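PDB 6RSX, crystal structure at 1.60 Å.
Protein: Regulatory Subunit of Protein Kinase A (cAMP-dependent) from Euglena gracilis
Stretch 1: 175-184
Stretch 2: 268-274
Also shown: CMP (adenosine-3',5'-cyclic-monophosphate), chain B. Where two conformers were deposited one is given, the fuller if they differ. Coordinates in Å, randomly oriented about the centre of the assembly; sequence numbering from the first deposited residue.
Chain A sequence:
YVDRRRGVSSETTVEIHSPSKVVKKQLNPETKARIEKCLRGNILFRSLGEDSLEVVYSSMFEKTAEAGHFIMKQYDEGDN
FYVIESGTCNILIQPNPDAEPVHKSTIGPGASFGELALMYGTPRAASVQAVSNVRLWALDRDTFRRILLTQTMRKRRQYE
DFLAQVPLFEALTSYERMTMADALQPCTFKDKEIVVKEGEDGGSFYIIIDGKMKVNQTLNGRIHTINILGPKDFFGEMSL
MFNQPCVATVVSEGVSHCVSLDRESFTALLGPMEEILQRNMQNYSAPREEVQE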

# COMPACT_ATOMS: atom_id res chain seq x y z
N TYR A 175 12.11 0.89 -2.13
CA TYR A 175 11.03 -0.06 -2.42
C TYR A 175 9.77 0.30 -1.64
O TYR A 175 8.65 0.12 -2.15
CB TYR A 175 11.45 -1.49 -2.09
CG TYR A 175 10.43 -2.46 -2.58
CD1 TYR A 175 10.26 -2.69 -3.95
CD2 TYR A 175 9.65 -3.18 -1.70
CE1 TYR A 175 9.29 -3.56 -4.41
CE2 TYR A 175 8.67 -4.05 -2.14
CZ TYR A 175 8.51 -4.28 -3.50
OH TYR A 175 7.53 -5.16 -3.94
N GLU A 176 9.94 0.79 -0.41
CA GLU A 176 8.79 1.28 0.36
C GLU A 176 8.06 2.40 -0.38
O GLU A 176 6.82 2.45 -0.36
CB GLU A 176 9.24 1.71 1.77
CG GLU A 176 9.44 0.53 2.69
CD GLU A 176 10.11 0.89 4.01
OE1 GLU A 176 10.78 1.94 4.10
OE2 GLU A 176 9.96 0.10 4.95
N ARG A 177 8.80 3.27 -1.07
CA ARG A 177 8.14 4.28 -1.91
C ARG A 177 7.26 3.64 -2.99
O ARG A 177 6.17 4.13 -3.28
CB ARG A 177 9.17 5.21 -2.57
CG ARG A 177 9.79 6.19 -1.60
CD ARG A 177 10.82 7.12 -2.27
NE ARG A 177 11.17 8.14 -1.30
CZ ARG A 177 11.99 7.93 -0.26
NH1 ARG A 177 12.56 6.74 -0.11
NH2 ARG A 177 12.24 8.90 0.62
N MET A 178 7.74 2.56 -3.62
CA MET A 178 6.95 1.91 -4.66
C MET A 178 5.66 1.34 -4.09
O MET A 178 4.60 1.46 -4.71
CB MET A 178 7.78 0.80 -5.32
CG MET A 178 9.16 1.24 -5.70
SD MET A 178 9.92 0.00 -6.79
CE MET A 178 9.08 0.24 -8.36
N THR A 179 5.73 0.67 -2.95
CA THR A 179 4.52 0.06 -2.40
C THR A 179 3.58 1.13 -1.86
O THR A 179 2.36 0.96 -1.91
CB THR A 179 4.89 -0.96 -1.31
OG1 THR A 179 5.69 -0.32 -0.35
CG2 THR A 179 5.72 -2.08 -1.89
N MET A 180 4.15 2.25 -1.43
CA MET A 180 3.30 3.38 -1.02
C MET A 180 2.56 3.93 -2.23
O MET A 180 1.35 4.15 -2.18
CB MET A 180 4.16 4.45 -0.34
CG MET A 180 3.33 5.68 0.15
SD MET A 180 2.07 5.26 1.37
CE MET A 180 3.05 4.71 2.72
N ALA A 181 3.27 4.09 -3.36
CA ALA A 181 2.59 4.51 -4.57
C ALA A 181 1.47 3.56 -4.95
O ALA A 181 0.41 4.01 -5.37
CB ALA A 181 3.60 4.65 -5.72
N ASP A 182 1.71 2.24 -4.88
CA ASP A 182 0.64 1.29 -5.21
C ASP A 182 -0.61 1.59 -4.39
O ASP A 182 -1.75 1.51 -4.90
CB ASP A 182 1.07 -0.15 -4.92
CG ASP A 182 2.23 -0.63 -5.80
OD1 ASP A 182 2.48 -0.05 -6.87
OD2 ASP A 182 2.88 -1.64 -5.40
N ALA A 183 -0.42 1.86 -3.10
CA ALA A 183 -1.51 1.93 -2.13
C ALA A 183 -2.26 3.26 -2.17
O ALA A 183 -3.47 3.28 -1.89
CB ALA A 183 -0.97 1.69 -0.72
N LEU A 184 -1.60 4.36 -2.53
CA LEU A 184 -2.25 5.67 -2.47
C LEU A 184 -3.41 5.78 -3.47
O LEU A 184 -3.31 5.37 -4.63
CB LEU A 184 -1.22 6.78 -2.70
CG LEU A 184 -0.21 6.96 -1.57
CD1 LEU A 184 0.92 7.84 -2.05
CD2 LEU A 184 -0.91 7.59 -0.32
P CMP B . 11.67 -9.04 -7.83
O1P CMP B . 11.02 -9.59 -9.15
O2P CMP B . 12.87 -8.20 -7.81
O5' CMP B . 12.08 -10.30 -6.92
C5' CMP B . 12.29 -10.15 -5.52
C4' CMP B . 11.08 -9.44 -4.97
O4' CMP B . 11.15 -9.12 -3.58
C3' CMP B . 10.84 -8.10 -5.61
O3' CMP B . 10.45 -8.21 -6.96
C2' CMP B . 9.79 -7.48 -4.68
O2' CMP B . 8.50 -7.94 -5.08
C1' CMP B . 10.17 -8.12 -3.32
N9 CMP B . 10.73 -7.19 -2.35
C8 CMP B . 10.32 -7.07 -1.03
N7 CMP B . 11.09 -6.18 -0.44
C5 CMP B . 11.94 -5.71 -1.37
C6 CMP B . 12.90 -4.75 -1.23
N6 CMP B . 13.31 -3.95 -0.10
N1 CMP B . 13.63 -4.37 -2.26
C2 CMP B . 13.44 -5.01 -3.45
N3 CMP B . 12.47 -5.97 -3.62
C4 CMP B . 11.73 -6.33 -2.55
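Stretch 2, residues 268-274: ALLGPME

Residues 175-183 close a helix that begins earlier in the chain, with backbone bonds of the i to i+4 kind such as Met 180 N to Glu 176 O (2.9 Å) and Ala 183 N to Thr 179 O (3.2 Å). Leu 184 is the first residue to leave helical phi/psi, at -66/137. Stretch 2 begins in a helix that starts earlier in the chain; Leu 269 has phi/psi -103/12, and Met 273 N bonds to Leu 270 O at 2.7 Å. From Leu 269 to Pro 272 the contacts step back from Ala 183 to Glu 176. The nearest CA pair is Met 180 CA and Leu 269 CA, 7.4 Å apart.

Leu 269, covered over 81 Å², has the largest covered area and takes part in three of the five residue contacts. Its CA-to-CB bond points toward stretch 1, and its m,t rotamer (-59°, 178°) carries Leu 269 CD1 to 3.6 Å from Ala 183 CB and 4.1 Å from Thr 179 O. The methyl of Ala 183 also points toward its partner, so the short side chain meets the leucine directly.

Met 180 reaches its partners differently. Its CA-to-CB bond points sideways, but chi angles t,p,p (-179°, 61°, 65°) bring the end nearer, setting Met 180 CE 3.8 Å from Leu 269 CB and 4.1 Å from Met 273 SD. Met 273 likewise starts sideways; its m,t,m rotamer (-70°, -178°, -57°) extends the chain through chi2 and brings its end nearer stretch 1.

Glu 176, covered over 34 Å², takes m,t, and Glu 176 OE2 comes 3.9 Å from Pro 272 CG, the C-gamma endo pucker atom. No hydrogen bond crosses between the stretches; the 262 Å² buried is chiefly apolar packing. Tyr 175, chi1 t, lies outside this contact and has CMP C5 over one ring face.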

# COMPACT_ATOMS: atom_id res chain seq x y z
N ALA A 268 -0.91 -1.22 7.59
CA ALA A 268 0.14 -2.04 6.98
C ALA A 268 1.41 -1.23 6.71
O ALA A 268 2.52 -1.74 6.88
CB ALA A 268 -0.38 -2.67 5.69
N LEU A 269 1.27 0.02 6.28
CA LEU A 269 2.42 0.81 5.85
C LEU A 269 2.89 1.84 6.89
O LEU A 269 3.73 2.69 6.59
CB LEU A 269 2.08 1.50 4.51
CG LEU A 269 1.69 0.52 3.37
CD1 LEU A 269 1.31 1.23 2.08
CD2 LEU A 269 2.81 -0.47 3.08
N LEU A 270 2.40 1.74 8.13
CA LEU A 270 2.65 2.78 9.13
C LEU A 270 4.11 2.82 9.59
O LEU A 270 4.62 3.91 9.90
CB LEU A 270 1.72 2.57 10.31
CG LEU A 270 1.86 3.53 11.49
CD1 LEU A 270 1.68 5.00 11.07
CD2 LEU A 270 0.85 3.13 12.54
N GLY A 271 4.79 1.68 9.65
CA GLY A 271 6.14 1.58 10.18
C GLY A 271 7.06 2.76 9.91
O GLY A 271 7.48 3.47 10.83
N PRO A 272 7.44 2.97 8.65
CA PRO A 272 8.37 4.07 8.34
C PRO A 272 7.79 5.47 8.52
O PRO A 272 8.53 6.45 8.36
CB PRO A 272 8.75 3.81 6.87
CG PRO A 272 7.68 2.90 6.34
CD PRO A 272 7.26 2.07 7.49
N MET A 273 6.50 5.61 8.85
CA MET A 273 5.91 6.94 9.03
C MET A 273 5.68 7.30 10.49
O MET A 273 5.44 8.47 10.79
CB MET A 273 4.57 7.05 8.29
CG MET A 273 4.65 7.06 6.76
SD MET A 273 3.01 7.23 6.00
CE MET A 273 2.13 5.84 6.70
N GLU A 274 5.72 6.32 11.39
CA GLU A 274 5.12 6.52 12.70
C GLU A 274 5.84 7.59 13.51
O GLU A 274 5.20 8.38 14.21
CB GLU A 274 5.08 5.21 13.48
CG GLU A 274 4.16 5.28 14.68
CD GLU A 274 4.14 3.99 15.47
OE1 GLU A 274 5.19 3.32 15.54
OE2 GLU A 274 3.06 3.65 16.02